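Local atomic coordinates of putative polyphosphate kinase 2 (Pseudomonas aeruginosa PAO1, PDB entry 3CZP), a protein that uses inorganic polyphosphate as phosphate donor to convert AMP to ADP, and GMP to GDP less efficiently, with magnesium as cofactor. Residues R41-I46 / E145-F150; A285-L290 / D322-R327. All coordinates share one frame; numbering follows the deposited sequence.

Contact 1 of 2, residues R41-I46 / E145-F150; sequences RFPVII and EGALLF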
ATOM      1  N   ARG A  41       6.026 -11.793  15.731  1.00 22.01           N
ATOM      2  CA  ARG A  41       6.343 -10.844  16.764  1.00 24.08           C
ATOM      3  C   ARG A  41       7.358  -9.796  16.321  1.00 23.18           C
ATOM      4  O   ARG A  41       7.408  -8.732  16.892  1.00 21.04           O
ATOM      5  CB  ARG A  41       6.746 -11.642  18.050  1.00 24.07           C
ATOM      6  CG  ARG A  41       7.286 -10.853  19.157  1.00 26.43           C
ATOM      7  CD  ARG A  41       7.472 -11.788  20.327  1.00 26.83           C
ATOM      8  NE  ARG A  41       8.501 -12.803  20.106  1.00 27.77           N
ATOM      9  CZ  ARG A  41       9.711 -12.769  20.650  1.00 30.54           C
ATOM     10  NH1 ARG A  41      10.063 -11.755  21.456  1.00 31.57           N
ATOM     11  NH2 ARG A  41      10.582 -13.750  20.421  1.00 30.97           N
ATOM     12  N   PHE A  42       8.116 -10.081  15.252  1.00 21.15           N
ATOM     13  CA  PHE A  42       9.108  -9.176  14.822  1.00 21.00           C
ATOM     14  C   PHE A  42       9.528  -9.518  13.389  1.00 19.12           C
ATOM     15  O   PHE A  42       9.374 -10.653  12.932  1.00 20.87           O
ATOM     16  CB  PHE A  42      10.343  -9.160  15.779  1.00 21.20           C
ATOM     17  CG  PHE A  42      11.060 -10.490  15.870  1.00 23.68           C
ATOM     18  CD1 PHE A  42      12.068 -10.816  14.977  1.00 20.01           C
ATOM     19  CD2 PHE A  42      10.734 -11.412  16.871  1.00 21.45           C
ATOM     20  CE1 PHE A  42      12.767 -12.068  15.047  1.00 24.03           C
ATOM     21  CE2 PHE A  42      11.418 -12.672  16.925  1.00 24.88           C
ATOM     22  CZ  PHE A  42      12.426 -12.994  15.976  1.00 21.55           C
ATOM     23  N   PRO A  43      10.008  -8.528  12.681  1.00 16.50           N
ATOM     24  CA  PRO A  43      10.540  -8.683  11.346  1.00 16.21           C
ATOM     25  C   PRO A  43      11.986  -9.061  11.342  1.00 16.29           C
ATOM     26  O   PRO A  43      12.714  -8.748  12.290  1.00 16.87           O
ATOM     27  CB  PRO A  43      10.413  -7.273  10.780  1.00 15.24           C
ATOM     28  CG  PRO A  43      10.633  -6.400  11.877  1.00 14.84           C
ATOM     29  CD  PRO A  43       9.972  -7.112  13.063  1.00 17.33           C
ATOM     30  N   VAL A  44      12.419  -9.667  10.238  1.00 18.51           N
ATOM     31  CA  VAL A  44      13.819  -9.870   9.994  1.00 18.41           C
ATOM     32  C   VAL A  44      14.258  -9.103   8.755  1.00 18.65           C
ATOM     33  O   VAL A  44      13.641  -9.194   7.742  1.00 18.04           O
ATOM     34  CB  VAL A  44      14.152 -11.362   9.832  1.00 19.86           C
ATOM     35  CG1 VAL A  44      15.675 -11.546   9.517  1.00 17.69           C
ATOM     36  CG2 VAL A  44      13.805 -12.050  11.082  1.00 19.02           C
ATOM     37  N   ILE A  45      15.296  -8.271   8.909  1.00 17.81           N
ATOM     38  CA  ILE A  45      15.820  -7.522   7.793  1.00 18.75           C
ATOM     39  C   ILE A  45      17.282  -7.860   7.596  1.00 18.92           C
ATOM     40  O   ILE A  45      18.069  -7.818   8.549  1.00 21.34           O
ATOM     41  CB  ILE A  45      15.675  -5.972   8.010  1.00 18.30           C
ATOM     42  CG1 ILE A  45      14.217  -5.657   8.295  1.00 19.52           C
ATOM     43  CG2 ILE A  45      16.365  -5.161   6.768  1.00 15.40           C
ATOM     44  CD1 ILE A  45      13.968  -4.209   8.892  1.00 20.03           C
ATOM     45  N   ILE A  46      17.630  -8.164   6.360  1.00 19.96           N
ATOM     46  CA  ILE A  46      18.983  -8.533   5.979  1.00 20.48           C
ATOM     47  C   ILE A  46      19.479  -7.594   4.878  1.00 19.14           C
ATOM     48  O   ILE A  46      18.898  -7.520   3.839  1.00 18.89           O
ATOM     49  CB  ILE A  46      19.058 -10.016   5.467  1.00 19.70           C
ATOM     50  CG1 ILE A  46      18.465 -11.023   6.500  1.00 22.76           C
ATOM     51  CG2 ILE A  46      20.460 -10.355   5.018  1.00 18.62           C
ATOM     52  CD1 ILE A  46      18.207 -12.483   5.901  1.00 21.27           C
ATOM     53  N   GLU A 145      12.099  -0.866  17.945  1.00 19.44           N
ATOM     54  CA  GLU A 145      10.751  -1.370  17.639  1.00 20.17           C
ATOM     55  C   GLU A 145      10.603  -2.911  17.555  1.00 20.19           C
ATOM     56  O   GLU A 145       9.500  -3.439  17.581  1.00 21.24           O
ATOM     57  CB  GLU A 145      10.296  -0.723  16.304  1.00 18.71           C
ATOM     58  CG  GLU A 145       9.991   0.777  16.413  1.00 21.50           C
ATOM     59  CD  GLU A 145       8.652   1.093  17.080  1.00 22.05           C
ATOM     60  OE1 GLU A 145       7.605   0.492  16.692  1.00 24.16           O
ATOM     61  OE2 GLU A 145       8.614   1.946  17.997  1.00 23.37           O
ATOM     62  N   GLY A 146      11.718  -3.628  17.415  1.00 20.79           N
ATOM     63  CA  GLY A 146      11.764  -5.061  17.551  1.00 19.75           C
ATOM     64  C   GLY A 146      12.450  -5.772  16.422  1.00 20.06           C
ATOM     65  O   GLY A 146      12.593  -7.001  16.476  1.00 19.33           O
ATOM     66  N   ALA A 147      12.866  -5.042  15.385  1.00 19.63           N
ATOM     67  CA  ALA A 147      13.479  -5.704  14.245  1.00 20.08           C
ATOM     68  C   ALA A 147      14.742  -6.447  14.633  1.00 20.86           C
ATOM     69  O   ALA A 147      15.560  -5.955  15.435  1.00 21.53           O
ATOM     70  CB  ALA A 147      13.829  -4.676  13.072  1.00 19.73           C
ATOM     71  N   LEU A 148      14.922  -7.596  13.963  1.00 22.02           N
ATOM     72  CA  LEU A 148      16.179  -8.302  13.891  1.00 21.06           C
ATOM     73  C   LEU A 148      16.890  -7.978  12.577  1.00 21.16           C
ATOM     74  O   LEU A 148      16.479  -8.391  11.506  1.00 20.30           O
ATOM     75  CB  LEU A 148      15.948  -9.815  14.035  1.00 20.26           C
ATOM     76  CG  LEU A 148      17.180 -10.722  14.018  1.00 21.21           C
ATOM     77  CD1 LEU A 148      18.079 -10.487  15.239  1.00 19.94           C
ATOM     78  CD2 LEU A 148      16.750 -12.218  13.864  1.00 17.86           C
ATOM     79  N   LEU A 149      17.997  -7.249  12.708  1.00 21.15           N
ATOM     80  CA  LEU A 149      18.671  -6.610  11.609  1.00 21.21           C
ATOM     81  C   LEU A 149      20.061  -7.182  11.447  1.00 21.73           C
ATOM     82  O   LEU A 149      20.941  -7.057  12.327  1.00 23.09           O
ATOM     83  CB  LEU A 149      18.778  -5.108  11.864  1.00 20.77           C
ATOM     84  CG  LEU A 149      19.602  -4.341  10.813  1.00 22.96           C
ATOM     85  CD1 LEU A 149      18.986  -4.460   9.412  1.00 21.11           C
ATOM     86  CD2 LEU A 149      19.706  -2.890  11.177  1.00 22.57           C
ATOM     87  N   PHE A 150      20.270  -7.846  10.339  1.00 22.23           N
ATOM     88  CA  PHE A 150      21.581  -8.354   9.961  1.00 22.07           C
ATOM     89  C   PHE A 150      22.176  -7.463   8.868  1.00 22.58           C
ATOM     90  O   PHE A 150      21.462  -7.096   7.928  1.00 23.93           O
ATOM     91  CB  PHE A 150      21.426  -9.762   9.374  1.00 21.64           C
ATOM     92  CG  PHE A 150      20.957 -10.793  10.355  1.00 22.77           C
ATOM     93  CD1 PHE A 150      21.892 -11.534  11.118  1.00 19.79           C
ATOM     94  CD2 PHE A 150      19.602 -11.108  10.467  1.00 21.87           C
ATOM     95  CE1 PHE A 150      21.455 -12.523  11.980  1.00 22.18           C
ATOM     96  CE2 PHE A 150      19.183 -12.067  11.352  1.00 20.90           C
ATOM     97  CZ  PHE A 150      20.101 -12.769  12.110  1.00 20.55           C
TER
HETATM   98  O   HOH W   1       8.663  -5.867  16.029  1.00 33.37           O
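Three backbone hydrogen bonds join residues 41-46 to 145-150, whose ends 44-46 and 148-150 are neighbouring parallel strands in the central sheet of the first PPK2 domain, a five-stranded sheet of order 2-3-1-4-5 in a P-loop kinase-like fold. Leu148 N gives the first bond to Pro43 O, 3.0 Å and almost along the C=O axis. Ile45 then uses both polar backbone atoms: its N donates to Leu148 O over 2.9 Å, and its O accepts from Phe150 N over 2.8 Å. Since Leu149 CA also lies 3.3 Å from Ile45 O, a CA-H...O contact reinforces this step.

Val44, Ile46, Leu148 and Phe150 share one face of the sheet. Leu148, its CG anti to the backbone N (chi1 -178°), runs alongside Val44 and brings CD2 to 4.1 Å from Val44 CG2. The Phe150 ring slants across Val44 and takes its CG1 at the ring edge. Helix 218-238 lies over this face, with Leu229 against Ile46 and Phe150 and Leu233 against Leu148. On the other face Ile45 and Leu149 cross obliquely, meeting through CG2 and CD1, with helix 125-144 packed beyond them. Along its other edge, strand 44-50 is bonded to strand 103-107, placing it inside the sheet.

Ahead of the paired strands, the Schellman motif that ends helix 125-144 leaves Gly146 at positive phi (130°), turning the chain into line with Phe42 and Pro43. Phe42 holds its CG in the crowded position between backbone N and carbonyl carbon (chi1 62°), and its ring lies beside Leu148. At the outer end one water donates to both Arg41 O and Glu145 O, at 3.2 Å from the former and 3.0 Å from the latter.

Contact 2 of 2, residues A285-L290 / D322-R327; sequences ARLAGL and DALDPR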
ATOM      1  N   ALA A 285      -7.832  33.406   0.594  1.00 31.70           N
ATOM      2  CA  ALA A 285      -7.301  33.875  -0.716  1.00 30.79           C
ATOM      3  C   ALA A 285      -5.775  33.783  -0.791  1.00 30.52           C
ATOM      4  O   ALA A 285      -5.190  33.443  -1.852  1.00 30.36           O
ATOM      5  CB  ALA A 285      -7.767  35.331  -0.987  1.00 30.29           C
ATOM      6  N   ARG A 286      -5.124  34.104   0.332  1.00 29.67           N
ATOM      7  CA  ARG A 286      -3.659  34.114   0.410  1.00 28.98           C
ATOM      8  C   ARG A 286      -3.183  32.677   0.279  1.00 28.43           C
ATOM      9  O   ARG A 286      -2.284  32.398  -0.500  1.00 27.21           O
ATOM     10  CB  ARG A 286      -3.203  34.719   1.745  1.00 28.31           C
ATOM     11  CG  ARG A 286      -1.711  34.952   1.875  1.00 29.10           C
ATOM     12  CD  ARG A 286      -1.425  35.584   3.201  1.00 30.02           C
ATOM     13  NE  ARG A 286      -0.031  35.452   3.618  1.00 31.11           N
ATOM     14  CZ  ARG A 286       0.364  35.458   4.888  1.00 31.34           C
ATOM     15  NH1 ARG A 286      -0.520  35.542   5.878  1.00 31.82           N
ATOM     16  NH2 ARG A 286       1.644  35.342   5.186  1.00 30.21           N
ATOM     17  N   LEU A 287      -3.829  31.760   0.999  1.00 27.68           N
ATOM     18  CA  LEU A 287      -3.485  30.326   0.892  1.00 27.66           C
ATOM     19  C   LEU A 287      -3.711  29.811  -0.520  1.00 27.39           C
ATOM     20  O   LEU A 287      -2.844  29.158  -1.051  1.00 27.45           O
ATOM     21  CB  LEU A 287      -4.258  29.441   1.882  1.00 27.55           C
ATOM     22  CG  LEU A 287      -3.982  27.913   1.742  1.00 27.98           C
ATOM     23  CD1 LEU A 287      -2.523  27.615   2.033  1.00 25.55           C
ATOM     24  CD2 LEU A 287      -4.850  27.107   2.639  1.00 26.88           C
ATOM     25  N   ALA A 288      -4.853  30.111  -1.134  1.00 27.59           N
ATOM     26  CA  ALA A 288      -5.118  29.637  -2.481  1.00 27.37           C
ATOM     27  C   ALA A 288      -4.004  30.118  -3.430  1.00 27.58           C
ATOM     28  O   ALA A 288      -3.543  29.387  -4.318  1.00 27.26           O
ATOM     29  CB  ALA A 288      -6.458  30.144  -2.940  1.00 27.82           C
ATOM     30  N   GLY A 289      -3.556  31.353  -3.243  1.00 27.76           N
ATOM     31  CA  GLY A 289      -2.582  31.919  -4.171  1.00 27.40           C
ATOM     32  C   GLY A 289      -1.214  31.321  -3.963  1.00 27.81           C
ATOM     33  O   GLY A 289      -0.472  31.104  -4.914  1.00 27.97           O
ATOM     34  N   LEU A 290      -0.872  31.028  -2.708  1.00 28.92           N
ATOM     35  CA  LEU A 290       0.446  30.458  -2.368  1.00 29.26           C
ATOM     36  C   LEU A 290       0.603  29.054  -2.886  1.00 30.24           C
ATOM     37  O   LEU A 290       1.709  28.667  -3.267  1.00 31.12           O
ATOM     38  CB  LEU A 290       0.690  30.487  -0.861  1.00 28.61           C
ATOM     39  CG  LEU A 290       0.992  31.876  -0.272  1.00 29.20           C
ATOM     40  CD1 LEU A 290       0.773  31.864   1.225  1.00 29.48           C
ATOM     41  CD2 LEU A 290       2.406  32.306  -0.601  1.00 28.33           C
ATOM     42  N   ASP A 322     -11.735  24.857   2.827  1.00 29.29           N
ATOM     43  CA  ASP A 322     -12.678  25.790   2.165  1.00 30.03           C
ATOM     44  C   ASP A 322     -11.973  26.715   1.201  1.00 30.05           C
ATOM     45  O   ASP A 322     -12.562  27.169   0.227  1.00 30.87           O
ATOM     46  CB  ASP A 322     -13.412  26.636   3.218  1.00 30.13           C
ATOM     47  CG  ASP A 322     -14.637  25.928   3.861  1.00 31.92           C
ATOM     48  OD1 ASP A 322     -15.023  24.800   3.473  1.00 34.50           O
ATOM     49  OD2 ASP A 322     -15.258  26.556   4.764  1.00 29.15           O
ATOM     50  N   ALA A 323     -10.704  27.012   1.495  1.00 29.60           N
ATOM     51  CA  ALA A 323      -9.842  27.813   0.650  1.00 29.48           C
ATOM     52  C   ALA A 323      -9.439  27.130  -0.679  1.00 29.15           C
ATOM     53  O   ALA A 323      -9.091  27.797  -1.639  1.00 29.55           O
ATOM     54  CB  ALA A 323      -8.562  28.205   1.443  1.00 28.81           C
ATOM     55  N   LEU A 324      -9.483  25.804  -0.739  1.00 29.81           N
ATOM     56  CA  LEU A 324      -8.936  25.079  -1.885  1.00 29.77           C
ATOM     57  C   LEU A 324      -9.903  24.111  -2.573  1.00 29.70           C
ATOM     58  O   LEU A 324     -11.004  23.858  -2.103  1.00 29.82           O
ATOM     59  CB  LEU A 324      -7.698  24.299  -1.442  1.00 29.97           C
ATOM     60  CG  LEU A 324      -6.607  24.994  -0.633  1.00 29.32           C
ATOM     61  CD1 LEU A 324      -5.815  23.939   0.122  1.00 26.39           C
ATOM     62  CD2 LEU A 324      -5.709  25.905  -1.451  1.00 30.22           C
ATOM     63  N   ASP A 325      -9.468  23.574  -3.705  1.00 29.58           N
ATOM     64  CA  ASP A 325     -10.203  22.519  -4.397  1.00 29.26           C
ATOM     65  C   ASP A 325      -9.850  21.183  -3.698  1.00 28.33           C
ATOM     66  O   ASP A 325      -8.745  21.023  -3.202  1.00 28.20           O
ATOM     67  CB  ASP A 325      -9.829  22.536  -5.889  1.00 28.95           C
ATOM     68  CG  ASP A 325     -10.592  21.507  -6.704  1.00 29.44           C
ATOM     69  OD1 ASP A 325     -10.377  20.288  -6.510  1.00 28.53           O
ATOM     70  OD2 ASP A 325     -11.386  21.914  -7.572  1.00 30.60           O
ATOM     71  N   PRO A 326     -10.806  20.248  -3.586  1.00 28.41           N
ATOM     72  CA  PRO A 326     -10.438  18.988  -2.915  1.00 28.93           C
ATOM     73  C   PRO A 326      -9.379  18.135  -3.594  1.00 28.67           C
ATOM     74  O   PRO A 326      -8.790  17.316  -2.957  1.00 30.11           O
ATOM     75  CB  PRO A 326     -11.776  18.234  -2.808  1.00 28.17           C
ATOM     76  CG  PRO A 326     -12.780  19.238  -3.004  1.00 30.02           C
ATOM     77  CD  PRO A 326     -12.230  20.261  -3.928  1.00 28.21           C
ATOM     78  N   ARG A 327      -9.154  18.296  -4.882  1.00 29.35           N
ATOM     79  CA  ARG A 327      -8.032  17.634  -5.565  1.00 29.25           C
ATOM     80  C   ARG A 327      -6.685  18.147  -5.101  1.00 29.25           C
ATOM     81  O   ARG A 327      -5.677  17.541  -5.407  1.00 29.52           O
ATOM     82  CB  ARG A 327      -8.152  17.801  -7.095  1.00 29.68           C
ATOM     83  CG  ARG A 327      -9.353  17.026  -7.662  1.00 30.22           C
ATOM     84  CD  ARG A 327      -9.706  17.448  -9.058  1.00 29.39           C
ATOM     85  NE  ARG A 327     -10.364  18.749  -9.054  1.00 31.98           N
ATOM     86  CZ  ARG A 327     -10.970  19.286 -10.109  1.00 32.51           C
ATOM     87  NH1 ARG A 327     -11.015  18.621 -11.261  1.00 32.10           N
ATOM     88  NH2 ARG A 327     -11.548  20.487 -10.018  1.00 33.16           N
TER
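Asp325 OD1 accepts two hydrogen bonds, both from Arg327. The backbone N of Arg327 reaches it over 2.8 Å on the anti lone pair, closing an Asx turn, while the side-chain NE of Arg327 approaches OD1 from above the carboxylate plane, 3.0 Å away and practically straight. A third bond completes the grip: Arg327 NH2 meets Asp325 OD2 at 2.8 Å, again from above the carboxylate. The guanidinium thus holds the carboxylate side-on, one nitrogen to each oxygen, and both oxygens lie within the guanidinium plane. This bidentate salt bridge restrains the rotation of both groups, and the positive charge probably favours the ionised form of Asp325. The guanidinium side chain also makes a cation-pi contact with Phe107 of the second subunit, so the turn lies at the dimer interface.

The turn belongs to the connection from helix 313-321 to strand 330-333, the outermost strand on its side of the sheet within this chain, in the second PPK2 domain, whose parallel sheet has the 2-3-1-4-5 order. Its earlier residues pack on helix 273-292 by apolar contacts without a hydrogen bond between the two segments. Leu287 and Leu324 cross at about a right angle. With CG anti to its backbone N (chi1 177°), Leu287 sends CD2 to 4.1 Å from Ala323 CB. Leu324, with CG anti to its carbonyl carbon (chi1 -49°), brings the tip of its side chain back to the helix, where CD2 lies 4.1 Å from Leu287 CG and 3.9 Å from Ala288 CA. Leu287 also touches Asn487 and Ile490 of helix 475-496, and Ile291 touches Leu324. The methyl CB of Ala288 rests 3.8 Å from the carbonyl oxygen Ala323 O.

Overall arrangement
From the N terminus, helix 15-39 leads into the first segment of contact 1. The chain then runs through strands 72-76 and 103-107 and helix 125-144 before residues 145-150 close a loop of 98 residues, joining two inner strands of the first PPK2 domain. Contact 2 opens only later, in the second domain, where 31 residues, including strand 300-307 and helix 313-321, separate 285-290 from 322-327, so the contact ties helix 273-292 to the loop before strand 330-333. The two loops therefore follow in series, neither nesting nor crossing. Their centres lie about 43 Å apart on opposite sides of the chain's centre, one within a sheet, the other between a helix and a loop beside the second subunit.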